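Local coordinates for phosphatidylethanolamine-binding protein (Plasmodium vivax, PDB 2GZQ) that probably binds phosphatidylethanolamine or related phospholipids, at residues A[49-60]-A[192-200]. Numbering follows the deposited sequence. Where two conformers were deposited one is given.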
ATOM      1  N   VAL A  49       9.801  -0.979  -7.333  1.00  5.23           N
ATOM      2  CA  VAL A  49       8.482  -1.510  -7.577  1.00  4.90           C
ATOM      3  C   VAL A  49       7.936  -0.782  -8.800  1.00  4.97           C
ATOM      4  O   VAL A  49       7.770   0.447  -8.771  1.00  6.68           O
ATOM      5  CB  VAL A  49       7.591  -1.255  -6.339  1.00  4.98           C
ATOM      6  CG1 VAL A  49       6.148  -1.723  -6.582  1.00  6.42           C
ATOM      7  CG2 VAL A  49       8.157  -1.955  -5.137  1.00  6.80           C
ATOM      8  N   ASN A  50       7.658  -1.515  -9.872  1.00  3.97           N
ATOM      9  CA  ASN A  50       7.365  -0.906 -11.174  1.00  4.51           C
ATOM     10  C   ASN A  50       6.349  -1.692 -11.984  1.00  6.23           C
ATOM     11  O   ASN A  50       6.708  -2.439 -12.891  1.00  7.01           O
ATOM     12  CB  ASN A  50       8.648  -0.749 -11.986  1.00 10.18           C
ATOM     13  CG  ASN A  50       8.424   0.009 -13.280  1.00 11.79           C
ATOM     14  OD1 ASN A  50       7.587   0.898 -13.349  1.00 10.69           O
ATOM     15  ND2 ASN A  50       9.182  -0.346 -14.318  1.00 13.42           N
ATOM     16  N   HIS A  51       5.070  -1.534 -11.649  1.00  3.67           N
ATOM     17  CA  HIS A  51       3.968  -2.041 -12.471  1.00  5.13           C
ATOM     18  C   HIS A  51       4.031  -3.540 -12.705  1.00  5.57           C
ATOM     19  O   HIS A  51       3.883  -4.015 -13.836  1.00  7.15           O
ATOM     20  CB  HIS A  51       3.948  -1.346 -13.833  1.00 10.45           C
ATOM     21  CG  HIS A  51       3.562   0.097 -13.778  1.00  4.57           C
ATOM     22  ND1 HIS A  51       2.607   0.635 -14.612  1.00  4.66           N
ATOM     23  CD2 HIS A  51       4.027   1.125 -13.027  1.00  9.24           C
ATOM     24  CE1 HIS A  51       2.492   1.929 -14.373  1.00  6.09           C
ATOM     25  NE2 HIS A  51       3.340   2.252 -13.413  1.00  5.98           N
ATOM     26  N   GLY A  52       4.220  -4.301 -11.637  1.00  4.49           N
ATOM     27  CA  GLY A  52       4.096  -5.733 -11.729  1.00  5.89           C
ATOM     28  C   GLY A  52       5.361  -6.466 -12.129  1.00  5.74           C
ATOM     29  O   GLY A  52       5.306  -7.629 -12.472  1.00  6.57           O
ATOM     30  N   ASN A  53       6.510  -5.797 -12.091  1.00  5.54           N
ATOM     31  CA  ASN A  53       7.775  -6.487 -12.207  1.00  4.60           C
ATOM     32  C   ASN A  53       7.968  -7.515 -11.094  1.00  3.94           C
ATOM     33  O   ASN A  53       7.367  -7.430 -10.029  1.00  5.65           O
ATOM     34  CB  ASN A  53       8.947  -5.490 -12.206  1.00  6.43           C
ATOM     35  CG  ASN A  53       9.040  -4.698 -10.926  1.00  5.32           C
ATOM     36  OD1 ASN A  53       8.045  -4.193 -10.432  1.00  7.82           O
ATOM     37  ND2 ASN A  53      10.237  -4.565 -10.383  1.00  6.89           N
ATOM     38  N   ILE A  54       8.835  -8.475 -11.357  1.00  5.05           N
ATOM     39  CA  ILE A  54       9.169  -9.501 -10.383  1.00  4.34           C
ATOM     40  C   ILE A  54      10.285  -8.966  -9.502  1.00  7.67           C
ATOM     41  O   ILE A  54      11.356  -8.612  -9.981  1.00  8.55           O
ATOM     42  CB  ILE A  54       9.660 -10.770 -11.066  1.00  5.26           C
ATOM     43  CG1 ILE A  54       8.585 -11.362 -11.975  1.00 10.46           C
ATOM     44  CG2 ILE A  54      10.113 -11.800 -10.020  1.00 11.42           C
ATOM     45  CD1 ILE A  54       7.551 -12.132 -11.227  1.00 12.41           C
ATOM     46  N   LEU A  55      10.049  -8.942  -8.202  1.00  6.26           N
ATOM     47  CA  LEU A  55      11.087  -8.588  -7.249  1.00  7.47           C
ATOM     48  C   LEU A  55      11.378  -9.792  -6.379  1.00  7.02           C
ATOM     49  O   LEU A  55      10.479 -10.519  -5.967  1.00  6.39           O
ATOM     50  CB  LEU A  55      10.661  -7.421  -6.359  1.00 12.18           C
ATOM     51  CG  LEU A  55      10.760  -6.023  -6.953  1.00 12.17           C
ATOM     52  CD1 LEU A  55      10.531  -4.979  -5.867  1.00 13.08           C
ATOM     53  CD2 LEU A  55      12.106  -5.828  -7.607  1.00  9.78           C
ATOM     54  N   ASP A  56      12.661  -9.994  -6.100  1.00  7.30           N
ATOM     55  CA  ASP A  56      13.099 -10.995  -5.147  1.00  7.02           C
ATOM     56  C   ASP A  56      12.674 -10.567  -3.749  1.00  6.76           C
ATOM     57  O   ASP A  56      12.742  -9.389  -3.395  1.00  8.05           O
ATOM     58  CB  ASP A  56      14.627 -11.173  -5.205  1.00  8.89           C
ATOM     59  CG  ASP A  56      15.082 -11.948  -6.425  1.00 19.47           C
ATOM     60  OD1 ASP A  56      14.223 -12.384  -7.222  1.00 24.45           O
ATOM     61  OD2 ASP A  56      16.304 -12.113  -6.588  1.00 30.54           O
ATOM     62  N   LEU A  57      12.261 -11.547  -2.959  1.00  4.62           N
ATOM     63  CA  LEU A  57      11.931 -11.350  -1.560  1.00  8.73           C
ATOM     64  C   LEU A  57      13.113 -10.821  -0.775  1.00  7.36           C
ATOM     65  O   LEU A  57      12.970 -10.017   0.136  1.00  9.07           O
ATOM     66  CB  LEU A  57      11.525 -12.677  -0.948  1.00 15.52           C
ATOM     67  CG  LEU A  57      10.054 -12.900  -0.723  1.00 16.14           C
ATOM     68  CD1 LEU A  57       9.878 -14.261  -0.073  1.00 15.22           C
ATOM     69  CD2 LEU A  57       9.478 -11.778   0.127  1.00 13.05           C
ATOM     70  N   ALA A  58      14.303 -11.300  -1.102  1.00  7.88           N
ATOM     71  CA  ALA A  58      15.480 -10.810  -0.427  1.00  7.44           C
ATOM     72  C   ALA A  58      15.561  -9.289  -0.558  1.00  8.66           C
ATOM     73  O   ALA A  58      15.288  -8.722  -1.619  1.00 11.16           O
ATOM     74  CB  ALA A  58      16.730 -11.461  -1.000  1.00  9.94           C
ATOM     75  N   GLY A  59      15.925  -8.617   0.532  1.00  7.37           N
ATOM     76  CA  GLY A  59      16.123  -7.188   0.524  1.00  8.54           C
ATOM     77  C   GLY A  59      14.849  -6.373   0.725  1.00  9.15           C
ATOM     78  O   GLY A  59      14.867  -5.173   0.489  1.00  9.17           O
ATOM     79  N   THR A  60      13.737  -7.006   1.129  1.00  5.86           N
ATOM     80  CA  THR A  60      12.472  -6.318   1.410  1.00  5.30           C
ATOM     81  C   THR A  60      12.114  -6.260   2.891  1.00  5.84           C
ATOM     82  O   THR A  60      10.990  -5.931   3.255  1.00  6.46           O
ATOM     83  CB  THR A  60      11.322  -6.977   0.652  1.00  6.70           C
ATOM     84  OG1 THR A  60      11.147  -8.318   1.102  1.00  7.85           O
ATOM     85  CG2 THR A  60      11.597  -6.947  -0.814  1.00  7.88           C
ATOM     86  N   PHE A 192      -1.244   4.245  -7.299  1.00  2.00           N
ATOM     87  CA  PHE A 192      -1.092   2.807  -7.104  1.00  2.00           C
ATOM     88  C   PHE A 192       0.205   2.327  -7.733  1.00  2.10           C
ATOM     89  O   PHE A 192       0.582   2.788  -8.822  1.00  4.06           O
ATOM     90  CB  PHE A 192      -2.254   2.061  -7.750  1.00  2.00           C
ATOM     91  CG  PHE A 192      -2.261   0.592  -7.436  1.00  2.00           C
ATOM     92  CD1 PHE A 192      -1.864  -0.365  -8.388  1.00  2.00           C
ATOM     93  CD2 PHE A 192      -2.648   0.144  -6.189  1.00  2.00           C
ATOM     94  CE1 PHE A 192      -1.843  -1.709  -8.078  1.00  2.07           C
ATOM     95  CE2 PHE A 192      -2.616  -1.201  -5.885  1.00  2.00           C
ATOM     96  CZ  PHE A 192      -2.212  -2.125  -6.835  1.00  2.00           C
ATOM     97  N   ASN A 193       0.874   1.375  -7.092  1.00  2.00           N
ATOM     98  CA  ASN A 193       1.940   0.629  -7.774  1.00  2.00           C
ATOM     99  C   ASN A 193       1.987  -0.735  -7.148  1.00  2.00           C
ATOM    100  O   ASN A 193       1.451  -0.969  -6.063  1.00  2.00           O
ATOM    101  CB  ASN A 193       3.288   1.358  -7.641  1.00  2.00           C
ATOM    102  CG  ASN A 193       4.205   1.131  -8.809  1.00  2.00           C
ATOM    103  OD1 ASN A 193       4.139   0.079  -9.497  1.00  2.36           O
ATOM    104  ND2 ASN A 193       5.097   2.105  -9.030  1.00  4.02           N
ATOM    105  N   TRP A 194       2.599  -1.688  -7.848  1.00  2.00           N
ATOM    106  CA  TRP A 194       2.676  -3.046  -7.314  1.00  2.00           C
ATOM    107  C   TRP A 194       3.816  -3.774  -7.985  1.00  2.00           C
ATOM    108  O   TRP A 194       4.329  -3.341  -9.022  1.00  2.00           O
ATOM    109  CB  TRP A 194       1.333  -3.814  -7.508  1.00  2.00           C
ATOM    110  CG  TRP A 194       1.153  -4.433  -8.873  1.00  2.12           C
ATOM    111  CD1 TRP A 194       1.220  -5.752  -9.151  1.00  2.84           C
ATOM    112  CD2 TRP A 194       0.866  -3.768 -10.111  1.00  2.70           C
ATOM    113  NE1 TRP A 194       1.000  -5.968 -10.500  1.00  3.79           N
ATOM    114  CE2 TRP A 194       0.764  -4.767 -11.109  1.00  3.69           C
ATOM    115  CE3 TRP A 194       0.681  -2.438 -10.473  1.00  4.26           C
ATOM    116  CZ2 TRP A 194       0.514  -4.458 -12.463  1.00  6.73           C
ATOM    117  CZ3 TRP A 194       0.416  -2.129 -11.826  1.00  6.09           C
ATOM    118  CH2 TRP A 194       0.347  -3.139 -12.795  1.00  8.20           C
ATOM    119  N   CYS A 195       4.174  -4.910  -7.382  1.00  2.00           N
ATOM    120  CA  CYS A 195       5.121  -5.847  -7.967  1.00  2.00           C
ATOM    121  C   CYS A 195       4.613  -7.242  -7.708  1.00  2.00           C
ATOM    122  O   CYS A 195       3.619  -7.419  -7.007  1.00  2.00           O
ATOM    123  CB  CYS A 195       6.519  -5.629  -7.349  1.00  2.00           C
ATOM    124  SG  CYS A 195       6.637  -5.968  -5.584  1.00  2.00           S
ATOM    125  N   GLN A 196       5.284  -8.231  -8.303  1.00  2.00           N
ATOM    126  CA  GLN A 196       5.009  -9.629  -8.022  1.00  2.00           C
ATOM    127  C   GLN A 196       6.181 -10.241  -7.266  1.00  2.00           C
ATOM    128  O   GLN A 196       7.336 -10.054  -7.647  1.00  2.00           O
ATOM    129  CB  GLN A 196       4.799 -10.373  -9.329  1.00  2.02           C
ATOM    130  CG  GLN A 196       3.588  -9.970 -10.176  1.00  7.35           C
ATOM    131  CD  GLN A 196       3.600 -10.690 -11.521  1.00 11.03           C
ATOM    132  OE1 GLN A 196       3.083 -11.788 -11.636  1.00 14.18           O
ATOM    133  NE2 GLN A 196       4.200 -10.074 -12.537  1.00 15.97           N
HETATM  134  N   MSE A 197       5.904 -10.970  -6.193  1.00  2.00           N
HETATM  135  CA  MSE A 197       6.961 -11.574  -5.389  0.50  2.00           C
HETATM  136  C   MSE A 197       6.619 -13.020  -5.113  1.00  2.00           C
HETATM  137  O   MSE A 197       5.466 -13.353  -4.856  1.00  2.00           O
HETATM  138  CB  MSE A 197       7.103 -10.866  -4.047  0.50  2.00           C
HETATM  139  CG  MSE A 197       7.764  -9.515  -4.106  0.50  2.00           C
HETATM  140 SE   MSE A 197       7.998  -8.731  -2.331  0.70 22.03          SE
HETATM  141  CE  MSE A 197       9.664  -9.472  -1.894  0.50  5.73           C
ATOM    142  N   ARG A 198       7.629 -13.887  -5.158  1.00  2.00           N
ATOM    143  CA  ARG A 198       7.483 -15.258  -4.699  1.00  2.00           C
ATOM    144  C   ARG A 198       8.713 -15.650  -3.897  1.00  3.61           C
ATOM    145  O   ARG A 198       9.732 -14.962  -3.969  1.00  2.00           O
ATOM    146  CB  ARG A 198       7.269 -16.214  -5.880  1.00  2.00           C
ATOM    147  CG  ARG A 198       8.390 -16.215  -6.912  1.00  2.00           C
ATOM    148  CD  ARG A 198       8.131 -17.225  -8.055  1.00  2.37           C
ATOM    149  NE  ARG A 198       8.075 -18.615  -7.620  1.00  5.14           N
ATOM    150  CZ  ARG A 198       9.129 -19.424  -7.573  1.00  4.47           C
ATOM    151  NH1 ARG A 198      10.332 -18.970  -7.909  1.00  7.18           N
ATOM    152  NH2 ARG A 198       8.988 -20.676  -7.180  1.00  6.73           N
ATOM    153  N   ARG A 199       8.587 -16.684  -3.081  1.00  2.00           N
ATOM    154  CA  ARG A 199       9.767 -17.230  -2.439  1.00  2.00           C
ATOM    155  C   ARG A 199      10.413 -18.307  -3.295  1.00  2.00           C
ATOM    156  O   ARG A 199       9.782 -19.297  -3.673  1.00  3.15           O
ATOM    157  CB  ARG A 199       9.474 -17.719  -1.027  1.00  2.00           C
ATOM    158  CG  ARG A 199      10.749 -18.154  -0.286  1.00  3.43           C
ATOM    159  CD  ARG A 199      10.462 -18.606   1.115  1.00  2.53           C
ATOM    160  NE  ARG A 199      10.051 -17.507   1.976  1.00  2.78           N
ATOM    161  CZ  ARG A 199      10.874 -16.789   2.733  1.00  8.90           C
ATOM    162  NH1 ARG A 199      12.175 -17.040   2.730  1.00  8.16           N
ATOM    163  NH2 ARG A 199      10.396 -15.811   3.487  1.00 13.25           N
ATOM    164  N   LYS A 200      11.689 -18.100  -3.598  1.00  9.18           N
ATOM    165  CA  LYS A 200      12.512 -19.124  -4.221  1.00 10.61           C
ATOM    166  C   LYS A 200      12.791 -20.263  -3.238  1.00 12.77           C
ATOM    167  O   LYS A 200      12.211 -21.345  -3.347  1.00 21.94           O
ATOM    168  CB  LYS A 200      13.828 -18.509  -4.697  1.00 11.30           C
ATOM    169  CG  LYS A 200      13.657 -17.180  -5.406  1.00 15.13           C
ATOM    170  CD  LYS A 200      14.978 -16.641  -5.931  1.00 23.26           C
ATOM    171  CE  LYS A 200      15.245 -17.108  -7.357  1.00 33.58           C
ATOM    172  NZ  LYS A 200      14.128 -16.783  -8.288  1.00 27.22           N
TER
HETATM  173  O   HOH W   1       6.952   2.877 -11.236  1.00 30.50           O
HETATM  174  O   HOH W   2      10.025 -12.931  -6.380  1.00 21.52           O
HETATM  175  O   HOH W   3      12.171 -14.195  -4.428  1.00 23.32           O
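V49, at the end of strand 47-49, and L55, on the short strand 54-56, both meet the buried side chain of C195. Strand 54-56 pairs in parallel sense with the C-terminal strand 188-198 at the margin of the mixed beta-sheet, the two splayed by 55°. L55 CD1 lies 4.0 Å from C195 SG, and V49 CG1 packs on C195 CB. Selenomethionine M197 lies on the same side of the sheet as L55. Its CG rests against L55 CB, and P129 also touches its side chain. Nearby, the backbone of H51 and G52 covers one face of the W194 indole. G52 CA sits 3.7 Å from the centroid of the five-membered ring, and H51 CA is over the six-membered ring, both as CH-pi contacts. The W194 CG lies between its own N and C (chi1 83°), which sets the indole face against this backbone. Backbone hydrogen bonds run from Q196 N to N53 O, L55 N to Q196 O and G52 N to W194 O, the last donor above the carbonyl plane. N193 OD1 accepts from both H51 N and W194 N. The H51 ring's ND1 is hydrogen-bonded to E17 OE1. On the face that carries I54, Q196 NE2 donates to G52 O at 2.7 Å, nearly straight (170°) and within both the amide and carbonyl planes.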